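Local structure of alpha-fucosidase GH29 (4PSR) at residues Val123-His126 and Phe130-Trp133; Trp140-Tyr145 and Leu149-Leu154. The protein hydrolyses alpha-linked L-fucose from glycoconjugates as a family GH29 alpha-L-fucosidase built on a TIM barrel, probably acting on fucose carried by glycoproteins. All blocks are in the same frame, centred on the assembly; numbering follows the deposited sequence.

Interaction 1: Val123-His126 and Phe130-Trp133. With FUL (beta-L-fucopyranose), chain M.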
loop_
_atom_site.group_PDB
_atom_site.type_symbol
_atom_site.label_atom_id
_atom_site.label_comp_id
_atom_site.label_asym_id
_atom_site.label_seq_id
_atom_site.Cartn_x
_atom_site.Cartn_y
_atom_site.Cartn_z
ATOM N N VAL A 123 4.142 1.528 -13.404
ATOM C CA VAL A 123 3.367 2.724 -13.681
ATOM C C VAL A 123 3.139 2.725 -15.188
ATOM O O VAL A 123 4.092 2.785 -15.975
ATOM C CB VAL A 123 4.108 4.010 -13.229
ATOM C CG1 VAL A 123 3.415 5.251 -13.765
ATOM C CG2 VAL A 123 4.188 4.050 -11.718
ATOM N N ALA A 124 1.882 2.606 -15.614
ATOM C CA ALA A 124 1.559 2.562 -17.042
ATOM C C ALA A 124 1.372 3.964 -17.607
ATOM O O ALA A 124 1.636 4.195 -18.799
ATOM C CB ALA A 124 0.320 1.733 -17.299
ATOM N N GLU A 125 0.884 4.895 -16.777
ATOM C CA GLU A 125 0.775 6.304 -17.187
ATOM C C GLU A 125 0.808 7.117 -15.900
ATOM O O GLU A 125 -0.030 6.884 -15.022
ATOM C CB GLU A 125 -0.498 6.581 -17.961
ATOM C CG GLU A 125 -0.585 8.063 -18.349
ATOM C CD GLU A 125 -1.659 8.411 -19.337
ATOM O OE1 GLU A 125 -2.255 7.523 -19.943
ATOM O OE2 GLU A 125 -1.922 9.643 -19.479
ATOM N N HIS A 126 1.759 8.036 -15.800
ATOM C CA HIS A 126 1.826 8.924 -14.642
ATOM C C HIS A 126 0.962 10.176 -14.921
ATOM O O HIS A 126 -0.052 10.057 -15.575
ATOM C CB HIS A 126 3.295 9.207 -14.294
ATOM C CG HIS A 126 3.487 9.699 -12.907
ATOM N ND1 HIS A 126 3.705 11.032 -12.631
ATOM C CD2 HIS A 126 3.405 9.071 -11.714
ATOM C CE1 HIS A 126 3.800 11.193 -11.321
ATOM N NE2 HIS A 126 3.611 10.019 -10.740
ATOM N N PHE A 130 1.728 10.535 -20.981
ATOM C CA PHE A 130 2.411 9.542 -21.839
ATOM C C PHE A 130 1.929 8.155 -21.415
ATOM O O PHE A 130 2.238 7.695 -20.310
ATOM C CB PHE A 130 3.923 9.705 -21.625
ATOM C CG PHE A 130 4.805 8.886 -22.564
ATOM C CD1 PHE A 130 4.741 9.083 -23.940
ATOM C CD2 PHE A 130 5.737 7.976 -22.078
ATOM C CE1 PHE A 130 5.569 8.367 -24.816
ATOM C CE2 PHE A 130 6.579 7.282 -22.956
ATOM C CZ PHE A 130 6.499 7.482 -24.312
ATOM N N SER A 131 1.146 7.518 -22.284
ATOM C CA SER A 131 0.624 6.171 -22.017
ATOM C C SER A 131 1.664 5.160 -22.455
ATOM O O SER A 131 2.063 5.215 -23.595
ATOM C CB SER A 131 -0.649 5.910 -22.807
ATOM O OG SER A 131 -1.659 6.870 -22.515
ATOM N N MET A 132 2.101 4.236 -21.599
ATOM C CA MET A 132 3.239 3.382 -21.949
ATOM C C MET A 132 2.855 2.021 -22.532
ATOM O O MET A 132 3.722 1.122 -22.639
ATOM C CB MET A 132 4.220 3.300 -20.799
ATOM C CG MET A 132 5.032 4.606 -20.746
ATOM S SD MET A 132 6.293 4.627 -19.452
ATOM C CE MET A 132 5.262 5.008 -18.012
ATOM N N TRP A 133 1.616 1.887 -22.984
ATOM C CA TRP A 133 1.182 0.732 -23.796
ATOM C C TRP A 133 0.949 1.215 -25.245
ATOM O O TRP A 133 1.009 2.416 -25.540
ATOM C CB TRP A 133 -0.066 0.054 -23.211
ATOM C CG TRP A 133 -1.277 0.931 -23.186
ATOM C CD1 TRP A 133 -2.287 0.938 -24.104
ATOM C CD2 TRP A 133 -1.618 1.932 -22.203
ATOM N NE1 TRP A 133 -3.223 1.881 -23.765
ATOM C CE2 TRP A 133 -2.827 2.520 -22.617
ATOM C CE3 TRP A 133 -0.994 2.415 -21.035
ATOM C CZ2 TRP A 133 -3.455 3.535 -21.895
ATOM C CZ3 TRP A 133 -1.604 3.445 -20.327
ATOM C CH2 TRP A 133 -2.832 3.986 -20.757
HETATM C C1 FUL M . 1.612 10.904 -5.732
HETATM C C2 FUL M . 2.176 11.351 -7.066
HETATM O O2 FUL M . 1.963 12.751 -7.306
HETATM C C3 FUL M . 3.648 11.038 -7.019
HETATM O O3 FUL M . 4.252 11.502 -8.206
HETATM C C4 FUL M . 3.787 9.544 -6.870
HETATM O O4 FUL M . 3.263 8.903 -8.029
HETATM C C5 FUL M . 3.051 9.093 -5.615
HETATM C C6 FUL M . 3.071 7.591 -5.427
HETATM O O5 FUL M . 1.686 9.504 -5.607
HETATM O O1 FUL M . 0.252 11.252 -5.686
HETATM O O HOH W 1 3.576 8.293 -17.980
#

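Interaction 2: Trp140-Tyr145 and Leu149-Leu154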
loop_
_atom_site.group_PDB
_atom_site.type_symbol
_atom_site.label_atom_id
_atom_site.label_comp_id
_atom_site.label_asym_id
_atom_site.label_seq_id
_atom_site.Cartn_x
_atom_site.Cartn_y
_atom_site.Cartn_z
ATOM N N TRP A 140 0.584 9.627 -27.749
ATOM C CA TRP A 140 1.755 9.879 -26.938
ATOM C C TRP A 140 2.111 8.603 -26.200
ATOM O O TRP A 140 1.694 8.383 -25.055
ATOM C CB TRP A 140 1.504 11.062 -25.985
ATOM C CG TRP A 140 1.292 12.350 -26.757
ATOM C CD1 TRP A 140 0.089 12.894 -27.122
ATOM C CD2 TRP A 140 2.306 13.220 -27.270
ATOM N NE1 TRP A 140 0.302 14.051 -27.830
ATOM C CE2 TRP A 140 1.642 14.272 -27.940
ATOM C CE3 TRP A 140 3.698 13.214 -27.220
ATOM C CZ2 TRP A 140 2.330 15.315 -28.547
ATOM C CZ3 TRP A 140 4.379 14.247 -27.805
ATOM C CH2 TRP A 140 3.685 15.291 -28.470
ATOM N N ASN A 141 2.875 7.751 -26.876
ATOM C CA ASN A 141 3.165 6.419 -26.343
ATOM C C ASN A 141 4.502 5.939 -26.911
ATOM O O ASN A 141 5.003 6.468 -27.931
ATOM C CB ASN A 141 1.977 5.463 -26.610
ATOM C CG ASN A 141 1.876 5.007 -28.054
ATOM O OD1 ASN A 141 2.815 4.429 -28.597
ATOM N ND2 ASN A 141 0.731 5.223 -28.666
ATOM N N PRO A 142 5.117 4.929 -26.278
ATOM C CA PRO A 142 6.467 4.488 -26.620
ATOM C C PRO A 142 6.532 3.515 -27.798
ATOM O O PRO A 142 7.623 3.083 -28.132
ATOM C CB PRO A 142 6.953 3.827 -25.331
ATOM C CG PRO A 142 5.694 3.268 -24.722
ATOM C CD PRO A 142 4.695 4.390 -24.979
ATOM N N VAL A 143 5.401 3.211 -28.406
ATOM C CA VAL A 143 5.388 2.458 -29.666
ATOM C C VAL A 143 5.520 3.461 -30.817
ATOM O O VAL A 143 6.335 3.287 -31.728
ATOM C CB VAL A 143 4.108 1.617 -29.829
ATOM C CG1 VAL A 143 4.037 0.958 -31.214
ATOM C CG2 VAL A 143 4.017 0.557 -28.744
ATOM N N ASN A 144 4.755 4.544 -30.773
ATOM C CA ASN A 144 4.884 5.600 -31.795
ATOM C C ASN A 144 6.212 6.356 -31.745
ATOM O O ASN A 144 6.783 6.732 -32.778
ATOM C CB ASN A 144 3.782 6.627 -31.623
ATOM C CG ASN A 144 2.456 6.137 -32.097
ATOM O OD1 ASN A 144 2.384 5.268 -32.977
ATOM N ND2 ASN A 144 1.379 6.694 -31.547
ATOM N N TYR A 145 6.670 6.644 -30.531
ATOM C CA TYR A 145 7.846 7.475 -30.300
ATOM C C TYR A 145 8.879 6.763 -29.456
ATOM O O TYR A 145 8.560 5.793 -28.766
ATOM C CB TYR A 145 7.421 8.767 -29.592
ATOM C CG TYR A 145 6.389 9.555 -30.372
ATOM C CD1 TYR A 145 6.617 9.936 -31.686
ATOM C CD2 TYR A 145 5.153 9.841 -29.818
ATOM C CE1 TYR A 145 5.634 10.632 -32.409
ATOM C CE2 TYR A 145 4.192 10.521 -30.508
ATOM C CZ TYR A 145 4.427 10.898 -31.808
ATOM O OH TYR A 145 3.429 11.579 -32.485
ATOM N N LEU A 149 8.620 0.348 -28.423
ATOM C CA LEU A 149 8.297 -0.822 -27.601
ATOM C C LEU A 149 7.035 -0.566 -26.812
ATOM O O LEU A 149 6.823 0.548 -26.280
ATOM C CB LEU A 149 9.406 -1.127 -26.588
ATOM C CG LEU A 149 10.741 -1.549 -27.198
ATOM C CD1 LEU A 149 11.793 -1.590 -26.129
ATOM C CD2 LEU A 149 10.590 -2.898 -27.898
ATOM N N ASP A 150 6.188 -1.581 -26.740
ATOM C CA ASP A 150 5.021 -1.556 -25.867
ATOM C C ASP A 150 5.514 -1.969 -24.477
ATOM O O ASP A 150 5.549 -3.169 -24.133
ATOM C CB ASP A 150 3.931 -2.481 -26.404
ATOM C CG ASP A 150 2.643 -2.436 -25.581
ATOM O OD1 ASP A 150 2.710 -2.045 -24.412
ATOM O OD2 ASP A 150 1.594 -2.835 -26.125
ATOM N N LEU A 151 5.986 -0.990 -23.701
ATOM C CA LEU A 151 6.628 -1.264 -22.419
ATOM C C LEU A 151 5.691 -1.957 -21.464
ATOM O O LEU A 151 6.087 -2.922 -20.804
ATOM C CB LEU A 151 7.208 0.018 -21.804
ATOM C CG LEU A 151 8.263 0.696 -22.675
ATOM C CD1 LEU A 151 8.619 2.052 -22.056
ATOM C CD2 LEU A 151 9.495 -0.173 -22.843
ATOM N N VAL A 152 4.451 -1.486 -21.395
ATOM C CA VAL A 152 3.488 -2.080 -20.466
ATOM C C VAL A 152 3.212 -3.562 -20.801
ATOM O O VAL A 152 3.160 -4.380 -19.899
ATOM C CB VAL A 152 2.246 -1.186 -20.363
ATOM C CG1 VAL A 152 1.103 -1.901 -19.718
ATOM C CG2 VAL A 152 2.602 0.100 -19.563
ATOM N N LYS A 153 3.051 -3.889 -22.077
ATOM C CA LYS A 153 2.803 -5.282 -22.455
ATOM C C LYS A 153 4.023 -6.165 -22.170
ATOM O O LYS A 153 3.860 -7.280 -21.677
ATOM C CB LYS A 153 2.351 -5.386 -23.910
ATOM C CG LYS A 153 1.795 -6.749 -24.316
ATOM C CD LYS A 153 0.448 -7.102 -23.673
ATOM C CE LYS A 153 -0.144 -8.320 -24.369
ATOM N NZ LYS A 153 -1.309 -8.923 -23.693
ATOM N N LEU A 154 5.224 -5.653 -22.439
ATOM C CA LEU A 154 6.477 -6.371 -22.143
ATOM C C LEU A 154 6.532 -6.691 -20.631
ATOM O O LEU A 154 6.815 -7.827 -20.218
ATOM C CB LEU A 154 7.656 -5.442 -22.491
ATOM C CG LEU A 154 9.016 -5.751 -23.096
ATOM C CD1 LEU A 154 9.057 -6.958 -23.993
ATOM C CD2 LEU A 154 9.387 -4.502 -23.893
#

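Interaction 1: Val123-His126 and Phe130-Trp133
A124 and M132 are joined by the single direct backbone hydrogen bond of this contact: M132 N donates to A124 O over 2.8 Å, lying nearly in line with the carbonyl. Two residues further along, a water bridges the backbones, accepting from H126 N and donating to F130 O.

The charged and polar side chains meet between these two backbone links, where S131 OG donates to E125 OE1 at 2.7 Å. The hydroxyl comes from above the carboxylate plane, 57° out of it, and E125 reaches it with CG anti to the backbone N (chi1 179°) and the chain extended beyond. The other oxygen, OE2, forms a salt bridge with K210 of helix 200-218, so the buried carboxylate is held at both oxygens; N138 ND2 is a second partner of S131 OG.

Strand 119-125 is one of the eight parallel strands of the TIM barrel, and 130-133 belongs to the loop that leaves its C-terminal end, the end at which the active site of such barrels lies. The ring of H126, just past the strand, leads away from 130-133: its NE2 meets O4 of the bound fucose at 3.0 Å, near the plane of the imidazole, with a weaker bond to O3. H34, E46, W47, H127, D226 and K272 also bond the sugar.

Van der Waals contacts flank the backbone bond. The six-membered ring of W133 lies beside the strand, CZ3 4.0 Å from A124 CB, while A124 O sits at the ring edge. S131 CB sits over one face of the same indole, toward its rim, and the indole NE1 is bonded to E213. M132, bent at chi3 (-79°), curls its CE back to 3.2 Å from V123 O.

Interaction 2: Trp140-Tyr145 and Leu149-Leu154
The first torsion of V143 (chi1 174°) puts CG1 anti to the backbone N and leaves CG2 beside that N, from where CG2 reaches D150, 3.6 Å from its backbone N and next to its CB. L151 has CG anti to its carbonyl carbon (chi1 -60°), which carries CD1 back to the ring of P142. The two side chains cross obliquely, with P142 CB and L151 CD1 4.1 Å apart.

Between these apolar touches runs one backbone hydrogen bond, from L149 N to P142 O at 2.9 Å. It is clearly bent, and the donor stands above the carbonyl plane. L149 O also lies close to the proline ring, 3.3 Å from P142 CG.

Each side of the contact is shaped by a carboxamide or carboxylate of its own. N141 OD1 accepts from V143 N, in the carbonyl plane, to form an Asx turn, and also from N144 N, 2.9 Å away in a nearly straight bond that completes an Asx motif. In the other segment, D150 is the N-cap of helix 151-161: its OD1 takes K153 N at 3.0 Å from above the carboxylate plane, while OD2 is bonded to H217 NE2.

With both oxygens of D150 engaged, its carboxylate is fixed in rotation at the start of the barrel helix, where its negative charge would be expected to suit the positive end of the helix dipole. The direct grip between the segments is slighter, a single bent hydrogen bond with aliphatic carbons packed around it, consistent with the Asx turn and the N-cap, each internal to its segment, contributing much of the local rigidity.

How the interactions relate
From the N terminus, strand 119-125 runs to the C-terminal end of the barrel, and interaction 1 closes a tight loop there by bringing 130-133 back against the strand end. The chain then moves outward to 140-145, and interaction 2 closes a second short loop as 149-154 turns into helix 151-161. The two loops follow in series, neither nesting nor crossing, and the centres of the two interactions are about 9 Å apart. They are stitched directly: S131 N lies 3.0 Å from W140 O and M132 O 3.0 Å from V152 N, both probable hydrogen bonds. Together they tie the excursion between this barrel strand and its following helix to both elements, with the fucose site beyond the strand end.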